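Local coordinates for protein-glutamate methylesterase/protein-glutamine glutaminase (PDB 3SFT), which probably hydrolyses methyl esters of glutamate residues on chemoreceptors, and deamidates certain of their glutamines, through the C-terminal catalytic domain described here, at residues P19-M24 with I154-E159; S50-L55 with L61-A66; F98-D103 with V112-D117. All coordinates share one frame; numbering follows the deposited sequence.

Interaction 1: residues P19-M24 with I154-E159; sequences PRSLDM and IAEDKE
Glu156 OE2 is gripped by two hydroxyls, those of Ser21 and of Thr160, in the loop after strand 152-156. The bond from Ser21 OG to Glu156 OE2 is short, 2.6 Å, and uses the syn lone pair, on the side of the other carboxylate oxygen. That oxygen, OE1, accepts from the backbone N of Thr133, which leaves both ends of this buried carboxylate satisfied and should hold its plane against rotation. Glu156 gets there with CG anti to its backbone N (chi1 -176°) and the chain extended beyond, spanning the gap between backbones whose CA atoms, Ser21 to Glu156, are 8.9 Å apart. Ser21 CB sits close behind its hydroxyl, 3.4 Å from Glu156 OE2. In this modified doubly-wound domain the contact ties helix 18-22, which follows the first strand of the parallel sheet, to the C-terminal end of strand 152-156. The Glu156 side chain is about 9 Å from that of Ser15, the predicted active-site serine, which places it near, though not in contact with, the probable catalytic site. A second link, between the exposed Arg20 and Glu159, passes through water: Arg20 NH2 donates to a water in the plane of its guanidinium, 2.8 Å away, and the water donates to the backbone O of Glu159. Arg20 NH2 stays 6.0 Å from Glu156 OE2, near enough that its charge may favour the ionised carboxylate. The loop carrying Glu159 is shaped by an Asx turn, in which Asp157 OD2 accepts from Glu159 N at 2.8 Å with an N-H...O angle of 168°.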
loop_
_atom_site.group_PDB
_atom_site.type_symbol
_atom_site.label_atom_id
_atom_site.label_comp_id
_atom_site.label_asym_id
_atom_site.label_seq_id
_atom_site.Cartn_x
_atom_site.Cartn_y
_atom_site.Cartn_z
ATOM N N PRO A 19 9.938 -0.706 -6.480
ATOM C CA PRO A 19 10.852 -1.589 -5.745
ATOM C C PRO A 19 12.045 -0.865 -5.110
ATOM O O PRO A 19 12.448 -1.191 -3.994
ATOM C CB PRO A 19 11.289 -2.577 -6.819
ATOM C CG PRO A 19 10.034 -2.719 -7.639
ATOM C CD PRO A 19 9.595 -1.287 -7.792
ATOM N N ARG A 20 12.598 0.115 -5.821
ATOM C CA ARG A 20 13.729 0.883 -5.319
ATOM C C ARG A 20 13.354 1.667 -4.049
ATOM O O ARG A 20 14.137 1.732 -3.101
ATOM C CB ARG A 20 14.247 1.844 -6.398
ATOM C CG ARG A 20 15.588 2.480 -6.049
ATOM C CD ARG A 20 16.048 3.495 -7.085
ATOM N NE ARG A 20 15.289 4.739 -6.998
ATOM C CZ ARG A 20 15.826 5.955 -6.931
ATOM N NH1 ARG A 20 17.141 6.119 -6.937
ATOM N NH2 ARG A 20 15.036 7.016 -6.865
ATOM N N SER A 21 12.169 2.272 -4.033
ATOM C CA SER A 21 11.739 3.033 -2.860
ATOM C C SER A 21 11.302 2.123 -1.721
ATOM O O SER A 21 11.529 2.436 -0.551
ATOM C CB SER A 21 10.631 4.013 -3.215
ATOM O OG SER A 21 11.166 5.072 -3.982
ATOM N N LEU A 22 10.701 0.991 -2.070
ATOM C CA LEU A 22 10.259 0.018 -1.074
ATOM C C LEU A 22 11.464 -0.561 -0.327
ATOM O O LEU A 22 11.355 -0.920 0.845
ATOM C CB LEU A 22 9.445 -1.095 -1.736
ATOM C CG LEU A 22 8.022 -0.706 -2.151
ATOM C CD1 LEU A 22 7.452 -1.725 -3.124
ATOM C CD2 LEU A 22 7.146 -0.594 -0.918
ATOM N N ASP A 23 12.614 -0.609 -1.003
ATOM C CA ASP A 23 13.855 -1.110 -0.405
ATOM C C ASP A 23 14.302 -0.213 0.738
ATOM O O ASP A 23 15.029 -0.655 1.621
ATOM C CB ASP A 23 14.991 -1.161 -1.435
ATOM C CG ASP A 23 14.870 -2.324 -2.397
ATOM O OD1 ASP A 23 14.086 -3.263 -2.138
ATOM O OD2 ASP A 23 15.575 -2.292 -3.425
ATOM N N MET A 24 13.915 1.060 0.677
ATOM C CA MET A 24 14.257 2.033 1.711
ATOM C C MET A 24 13.202 2.052 2.819
ATOM O O MET A 24 13.396 2.692 3.854
ATOM C CB MET A 24 14.347 3.442 1.113
ATOM C CG MET A 24 15.427 3.655 0.069
ATOM S SD MET A 24 15.505 5.401 -0.468
ATOM C CE MET A 24 14.908 5.260 -2.151
ATOM N N ILE A 154 0.342 9.551 3.331
ATOM C CA ILE A 154 1.742 9.895 3.153
ATOM C C ILE A 154 2.097 9.799 1.671
ATOM O O ILE A 154 1.814 8.796 1.018
ATOM C CB ILE A 154 2.665 8.942 3.943
ATOM C CG1 ILE A 154 2.401 9.065 5.443
ATOM C CG2 ILE A 154 4.118 9.261 3.649
ATOM C CD1 ILE A 154 3.082 7.981 6.276
ATOM N N ALA A 155 2.678 10.866 1.136
ATOM C CA ALA A 155 3.095 10.892 -0.263
ATOM C C ALA A 155 4.614 10.941 -0.301
ATOM O O ALA A 155 5.235 11.623 0.515
ATOM C CB ALA A 155 2.519 12.101 -0.967
ATOM N N GLU A 156 5.209 10.195 -1.226
ATOM C CA GLU A 156 6.657 10.172 -1.351
ATOM C C GLU A 156 7.175 11.470 -1.971
ATOM O O GLU A 156 6.649 11.950 -2.980
ATOM C CB GLU A 156 7.125 8.966 -2.172
ATOM C CG GLU A 156 8.661 8.837 -2.246
ATOM C CD GLU A 156 9.143 7.597 -2.999
ATOM O OE1 GLU A 156 8.310 6.843 -3.531
ATOM O OE2 GLU A 156 10.370 7.375 -3.063
ATOM N N ASP A 157 8.179 12.052 -1.323
ATOM C CA ASP A 157 8.809 13.285 -1.773
ATOM C C ASP A 157 9.551 13.037 -3.089
ATOM O O ASP A 157 10.096 11.951 -3.315
ATOM C CB ASP A 157 9.787 13.780 -0.694
ATOM C CG ASP A 157 10.385 15.137 -1.014
ATOM O OD1 ASP A 157 9.908 16.148 -0.457
ATOM O OD2 ASP A 157 11.335 15.197 -1.815
ATOM N N LYS A 158 9.582 14.056 -3.941
ATOM C CA LYS A 158 10.243 13.989 -5.246
ATOM C C LYS A 158 11.701 13.526 -5.173
ATOM O O LYS A 158 12.217 12.918 -6.111
ATOM C CB LYS A 158 10.179 15.360 -5.933
ATOM C CG LYS A 158 10.653 15.352 -7.380
ATOM C CD LYS A 158 10.622 16.743 -7.998
ATOM C CE LYS A 158 11.050 16.708 -9.461
ATOM N NZ LYS A 158 10.080 15.969 -10.317
ATOM N N GLU A 159 12.360 13.811 -4.055
ATOM C CA GLU A 159 13.760 13.437 -3.857
ATOM C C GLU A 159 14.078 11.975 -4.174
ATOM O O GLU A 159 15.002 11.682 -4.939
ATOM C CB GLU A 159 14.181 13.736 -2.415
ATOM C CG GLU A 159 15.625 13.359 -2.088
ATOM C CD GLU A 159 15.959 13.500 -0.610
ATOM O OE1 GLU A 159 15.360 14.355 0.077
ATOM O OE2 GLU A 159 16.832 12.747 -0.136
HETATM O O HOH W 1 15.478 9.804 -7.038
#

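Interaction 2: residues S50-L55 with L61-A66; sequences SLAMRL and LTVKEA
Val63 points its side chain at helix 50-55 and sets its methyls against Ala52 and Leu55, about one turn apart, CG1 touching both and CG2 Leu55. With CG1 anti to the backbone N (chi1 -174°), Val63 CG1 lies 3.5 Å from Ala52 O and 4.0 Å from Leu55 CB. Val63 CG2 settles against the Leu55 backbone, 3.9 Å from Leu55 C. Leu55 therefore offers its CB and main chain to the strand, while its isobutyl end turns off towards Asp23. Ala52 points at the strand; its CB lies mainly against main chain, 4.0 Å from Lys64 C, with Val63 CG1 a little farther off. The small methyl lets the backbones close in, the CA atoms of Ala52 and Lys64 being 5.1 Å apart. Cutting Val63 back to an alanine would remove both methyls and would probably open a gap between the strand and Leu55, with the CG1 contact to Ala52 lost. Polar bonds flank the apolar seam, from Val63 N to Asp56 OD1 and between Glu65 OE1 and Thr48 OG1. Helix and strand run antiparallel, at 173° with axes 6.8 Å apart, as the second half of a beta-alpha-beta crossover: strand 37-41, helix 48-58, then edge strand 62-65, with strand 76-79 lying between the two strands in the parallel sheet.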
loop_
_atom_site.group_PDB
_atom_site.type_symbol
_atom_site.label_atom_id
_atom_site.label_comp_id
_atom_site.label_asym_id
_atom_site.label_seq_id
_atom_site.Cartn_x
_atom_site.Cartn_y
_atom_site.Cartn_z
ATOM N N SER A 50 8.234 -11.863 -7.624
ATOM C CA SER A 50 9.668 -11.575 -7.539
ATOM C C SER A 50 9.893 -10.500 -6.484
ATOM O O SER A 50 10.829 -10.579 -5.689
ATOM C CB SER A 50 10.223 -11.111 -8.894
ATOM O OG SER A 50 9.725 -9.833 -9.262
ATOM N N LEU A 51 8.999 -9.517 -6.476
ATOM C CA LEU A 51 9.049 -8.420 -5.522
ATOM C C LEU A 51 8.941 -8.941 -4.090
ATOM O O LEU A 51 9.690 -8.508 -3.213
ATOM C CB LEU A 51 7.927 -7.423 -5.807
ATOM C CG LEU A 51 7.880 -6.204 -4.887
ATOM C CD1 LEU A 51 9.221 -5.479 -4.899
ATOM C CD2 LEU A 51 6.755 -5.284 -5.325
ATOM N N ALA A 52 8.025 -9.883 -3.865
ATOM C CA ALA A 52 7.833 -10.470 -2.538
ATOM C C ALA A 52 9.130 -11.097 -2.041
ATOM O O ALA A 52 9.568 -10.824 -0.925
ATOM C CB ALA A 52 6.713 -11.513 -2.567
ATOM N N MET A 53 9.762 -11.898 -2.893
ATOM C CA MET A 53 11.022 -12.560 -2.543
ATOM C C MET A 53 12.141 -11.563 -2.275
ATOM O O MET A 53 12.899 -11.712 -1.315
ATOM C CB MET A 53 11.449 -13.524 -3.651
ATOM C CG MET A 53 10.602 -14.783 -3.749
ATOM S SD MET A 53 11.230 -15.912 -5.015
ATOM C CE MET A 53 10.317 -15.353 -6.439
ATOM N N ARG A 54 12.236 -10.552 -3.134
ATOM C CA ARG A 54 13.242 -9.499 -3.016
ATOM C C ARG A 54 13.184 -8.829 -1.642
ATOM O O ARG A 54 14.205 -8.708 -0.960
ATOM C CB ARG A 54 13.005 -8.454 -4.109
ATOM C CG ARG A 54 13.824 -7.168 -4.004
ATOM C CD ARG A 54 13.063 -6.039 -4.691
ATOM N NE ARG A 54 13.827 -4.802 -4.818
ATOM C CZ ARG A 54 14.203 -4.282 -5.982
ATOM N NH1 ARG A 54 13.897 -4.902 -7.117
ATOM N NH2 ARG A 54 14.809 -3.104 -6.020
ATOM N N LEU A 55 11.986 -8.407 -1.238
ATOM C CA LEU A 55 11.784 -7.744 0.050
ATOM C C LEU A 55 11.857 -8.693 1.257
ATOM O O LEU A 55 12.320 -8.307 2.328
ATOM C CB LEU A 55 10.453 -6.986 0.056
ATOM C CG LEU A 55 10.312 -5.819 -0.928
ATOM C CD1 LEU A 55 8.908 -5.268 -0.846
ATOM C CD2 LEU A 55 11.345 -4.730 -0.616
ATOM N N LEU A 61 10.210 -8.452 8.643
ATOM C CA LEU A 61 8.796 -8.771 8.457
ATOM C C LEU A 61 8.702 -9.871 7.405
ATOM O O LEU A 61 9.582 -10.003 6.558
ATOM C CB LEU A 61 8.023 -7.539 7.959
ATOM C CG LEU A 61 7.815 -6.353 8.908
ATOM C CD1 LEU A 61 7.328 -5.143 8.131
ATOM C CD2 LEU A 61 6.819 -6.725 10.005
ATOM N N THR A 62 7.640 -10.664 7.461
ATOM C CA THR A 62 7.455 -11.729 6.485
ATOM C C THR A 62 6.728 -11.164 5.270
ATOM O O THR A 62 5.578 -10.732 5.367
ATOM C CB THR A 62 6.652 -12.906 7.075
ATOM O OG1 THR A 62 7.345 -13.423 8.219
ATOM C CG2 THR A 62 6.493 -14.019 6.040
ATOM N N VAL A 63 7.418 -11.148 4.132
ATOM C CA VAL A 63 6.849 -10.622 2.898
ATOM C C VAL A 63 6.416 -11.749 1.976
ATOM O O VAL A 63 7.211 -12.621 1.621
ATOM C CB VAL A 63 7.847 -9.709 2.151
ATOM C CG1 VAL A 63 7.172 -9.065 0.951
ATOM C CG2 VAL A 63 8.404 -8.643 3.095
ATOM N N LYS A 64 5.155 -11.705 1.564
ATOM C CA LYS A 64 4.609 -12.728 0.689
ATOM C C LYS A 64 3.533 -12.128 -0.191
ATOM O O LYS A 64 3.111 -10.992 0.008
ATOM C CB LYS A 64 4.001 -13.869 1.518
ATOM C CG LYS A 64 2.784 -13.455 2.359
ATOM C CD LYS A 64 2.287 -14.585 3.261
ATOM C CE LYS A 64 1.711 -15.734 2.463
ATOM N NZ LYS A 64 0.514 -15.308 1.692
ATOM N N GLU A 65 3.082 -12.919 -1.154
ATOM C CA GLU A 65 2.036 -12.513 -2.067
ATOM C C GLU A 65 0.703 -12.714 -1.337
ATOM O O GLU A 65 0.544 -13.683 -0.591
ATOM C CB GLU A 65 2.106 -13.394 -3.315
ATOM C CG GLU A 65 1.532 -12.769 -4.571
ATOM C CD GLU A 65 2.057 -13.418 -5.847
ATOM O OE1 GLU A 65 2.427 -12.672 -6.779
ATOM O OE2 GLU A 65 2.102 -14.668 -5.918
ATOM N N ALA A 66 -0.228 -11.773 -1.494
ATOM C CA ALA A 66 -1.534 -11.894 -0.851
ATOM C C ALA A 66 -2.303 -13.021 -1.524
ATOM O O ALA A 66 -2.247 -13.166 -2.743
ATOM C CB ALA A 66 -2.315 -10.591 -0.968
#

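Interaction 3: residues F98-D103 with V112-D117; sequences FLDKSD and VDFTLD
The Phe114 ring meets the Phe98 ring at its own edge: Phe98 CE1 lies near the Phe114 plane, 4.2 Å from Phe114 CZ. The Asp100 carboxylate approaches the same end of Phe114 obliquely, its plane only 26° from that of the ring. Lys118 makes a cation-pi contact with the Phe114 ring. This is where the two-stranded antiparallel sheet of 85-91 and 94-100 leans on helix 112-123, the Asp100 end of the strand closing in an Asx turn. Asp100 CG is anti to the backbone N (chi1 -178°), which sends the carboxylate across to the helix. Its carbons do much of the touching, with Asp100 CB and CG each 3.6 Å from Phe114 CZ, while Asp100 OD2 comes 3.6 Å from Phe114 CE1. The start of this helix turns its backbone N-H groups to the predicted active-site Asp138: Val112 N and Asp113 N donate to the two carboxylate oxygens. Phe114 is about 7 Å, side chain to side chain, from Asp138. Asp100 OD2 takes two bonds from one residue. Ser102 OG donates to Asp100 OD2 at 2.7 Å, nearly in line with its C-O bond, whereas Ser102 N comes from above the carboxylate plane, 3.0 Å from Asp100 OD2.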
loop_
_atom_site.group_PDB
_atom_site.type_symbol
_atom_site.label_atom_id
_atom_site.label_comp_id
_atom_site.label_asym_id
_atom_site.label_seq_id
_atom_site.Cartn_x
_atom_site.Cartn_y
_atom_site.Cartn_z
ATOM N N PHE A 98 -9.535 -10.763 -0.806
ATOM C CA PHE A 98 -10.347 -11.390 -1.835
ATOM C C PHE A 98 -9.876 -10.859 -3.176
ATOM O O PHE A 98 -9.487 -9.694 -3.290
ATOM C CB PHE A 98 -11.865 -11.232 -1.617
ATOM C CG PHE A 98 -12.400 -9.842 -1.842
ATOM C CD1 PHE A 98 -12.700 -9.395 -3.124
ATOM C CD2 PHE A 98 -12.691 -9.015 -0.760
ATOM C CE1 PHE A 98 -13.288 -8.146 -3.326
ATOM C CE2 PHE A 98 -13.280 -7.767 -0.950
ATOM C CZ PHE A 98 -13.580 -7.333 -2.237
ATOM N N LEU A 99 -9.781 -11.759 -4.147
ATOM C CA LEU A 99 -9.332 -11.396 -5.479
ATOM C C LEU A 99 -10.526 -11.064 -6.356
ATOM O O LEU A 99 -11.359 -11.915 -6.664
ATOM C CB LEU A 99 -8.480 -12.518 -6.076
ATOM C CG LEU A 99 -7.195 -12.812 -5.291
ATOM C CD1 LEU A 99 -6.413 -13.934 -5.948
ATOM C CD2 LEU A 99 -6.342 -11.554 -5.199
ATOM N N ASP A 100 -10.614 -9.792 -6.715
ATOM C CA ASP A 100 -11.702 -9.280 -7.526
ATOM C C ASP A 100 -11.252 -9.120 -8.976
ATOM O O ASP A 100 -10.139 -8.663 -9.242
ATOM C CB ASP A 100 -12.152 -7.939 -6.934
ATOM C CG ASP A 100 -13.314 -7.329 -7.672
ATOM O OD1 ASP A 100 -14.475 -7.629 -7.321
ATOM O OD2 ASP A 100 -13.057 -6.531 -8.591
ATOM N N LYS A 101 -12.108 -9.506 -9.918
ATOM C CA LYS A 101 -11.749 -9.392 -11.327
ATOM C C LYS A 101 -12.583 -8.390 -12.112
ATOM O O LYS A 101 -12.885 -8.610 -13.286
ATOM C CB LYS A 101 -11.763 -10.761 -12.014
ATOM C CG LYS A 101 -10.424 -11.095 -12.664
ATOM C CD LYS A 101 -10.479 -12.373 -13.486
ATOM C CE LYS A 101 -9.091 -12.975 -13.674
ATOM N NZ LYS A 101 -8.090 -11.953 -14.073
ATOM N N SER A 102 -12.939 -7.281 -11.469
ATOM C CA SER A 102 -13.709 -6.245 -12.146
ATOM C C SER A 102 -12.785 -5.491 -13.106
ATOM O O SER A 102 -11.577 -5.728 -13.125
ATOM C CB SER A 102 -14.363 -5.288 -11.141
ATOM O OG SER A 102 -13.400 -4.592 -10.371
ATOM N N ASP A 103 -13.359 -4.584 -13.890
ATOM C CA ASP A 103 -12.613 -3.806 -14.880
ATOM C C ASP A 103 -11.359 -3.108 -14.367
ATOM O O ASP A 103 -11.256 -2.778 -13.191
ATOM C CB ASP A 103 -13.526 -2.765 -15.532
ATOM C CG ASP A 103 -14.579 -3.381 -16.435
ATOM O OD1 ASP A 103 -14.507 -4.599 -16.711
ATOM O OD2 ASP A 103 -15.478 -2.637 -16.881
ATOM N N VAL A 112 -4.205 0.413 -6.840
ATOM C CA VAL A 112 -4.216 0.690 -5.406
ATOM C C VAL A 112 -5.517 1.385 -4.967
ATOM O O VAL A 112 -5.923 1.255 -3.817
ATOM C CB VAL A 112 -2.952 1.472 -4.937
ATOM C CG1 VAL A 112 -3.070 2.953 -5.251
ATOM C CG2 VAL A 112 -2.719 1.244 -3.440
ATOM N N ASP A 113 -6.196 2.073 -5.891
ATOM C CA ASP A 113 -7.469 2.740 -5.573
ATOM C C ASP A 113 -8.508 1.740 -5.051
ATOM O O ASP A 113 -9.243 2.031 -4.109
ATOM C CB ASP A 113 -8.048 3.464 -6.800
ATOM C CG ASP A 113 -7.422 4.832 -7.035
ATOM O OD1 ASP A 113 -6.740 5.360 -6.129
ATOM O OD2 ASP A 113 -7.624 5.386 -8.135
ATOM N N PHE A 114 -8.558 0.561 -5.667
ATOM C CA PHE A 114 -9.502 -0.478 -5.252
ATOM C C PHE A 114 -9.204 -0.966 -3.831
ATOM O O PHE A 114 -10.115 -1.077 -3.002
ATOM C CB PHE A 114 -9.466 -1.660 -6.228
ATOM C CG PHE A 114 -10.537 -2.693 -5.975
ATOM C CD1 PHE A 114 -11.715 -2.685 -6.717
ATOM C CD2 PHE A 114 -10.368 -3.673 -4.999
ATOM C CE1 PHE A 114 -12.709 -3.639 -6.491
ATOM C CE2 PHE A 114 -11.352 -4.628 -4.766
ATOM C CZ PHE A 114 -12.525 -4.612 -5.512
ATOM N N THR A 115 -7.936 -1.270 -3.553
ATOM C CA THR A 115 -7.538 -1.746 -2.227
ATOM C C THR A 115 -7.795 -0.700 -1.135
ATOM O O THR A 115 -8.266 -1.032 -0.041
ATOM C CB THR A 115 -6.055 -2.178 -2.208
ATOM O OG1 THR A 115 -5.862 -3.244 -3.147
ATOM C CG2 THR A 115 -5.643 -2.670 -0.824
ATOM N N LEU A 116 -7.482 0.558 -1.436
ATOM C CA LEU A 116 -7.683 1.650 -0.489
ATOM C C LEU A 116 -9.159 1.897 -0.220
ATOM O O LEU A 116 -9.545 2.214 0.901
ATOM C CB LEU A 116 -7.007 2.924 -0.992
ATOM C CG LEU A 116 -5.484 2.949 -0.830
ATOM C CD1 LEU A 116 -4.855 4.000 -1.723
ATOM C CD2 LEU A 116 -5.153 3.220 0.616
ATOM N N ASP A 117 -9.983 1.751 -1.255
ATOM C CA ASP A 117 -11.423 1.930 -1.119
ATOM C C ASP A 117 -11.929 0.934 -0.077
ATOM O O ASP A 117 -12.639 1.304 0.861
ATOM C CB ASP A 117 -12.115 1.678 -2.467
ATOM C CG ASP A 117 -13.637 1.714 -2.369
ATOM O OD1 ASP A 117 -14.180 2.583 -1.651
ATOM O OD2 ASP A 117 -14.295 0.872 -3.023
#

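How the interactions relate
All three contacts belong to the one catalytic domain. Along the chain, interactions 2 and 3 follow one another, both nested within the loop closed by interaction 1, which joins early and late parts of the chain. Interactions 1 and 2, centres about 17 Å apart, both reach the seven-stranded parallel sheet, and segments 19-24 and 50-55 touch, Asp23 OD2 and Arg54 NH2 forming a salt bridge at 2.8 Å. Interaction 3 joins the antiparallel pair to helix 112-123, its centre about 19 Å from that of interaction 2 and 23 Å from that of interaction 1, across the chain's centre from the latter. Interaction 1 lies near the predicted catalytic Ser15 and interaction 3 near Asp138, whereas interaction 2 lies away from them.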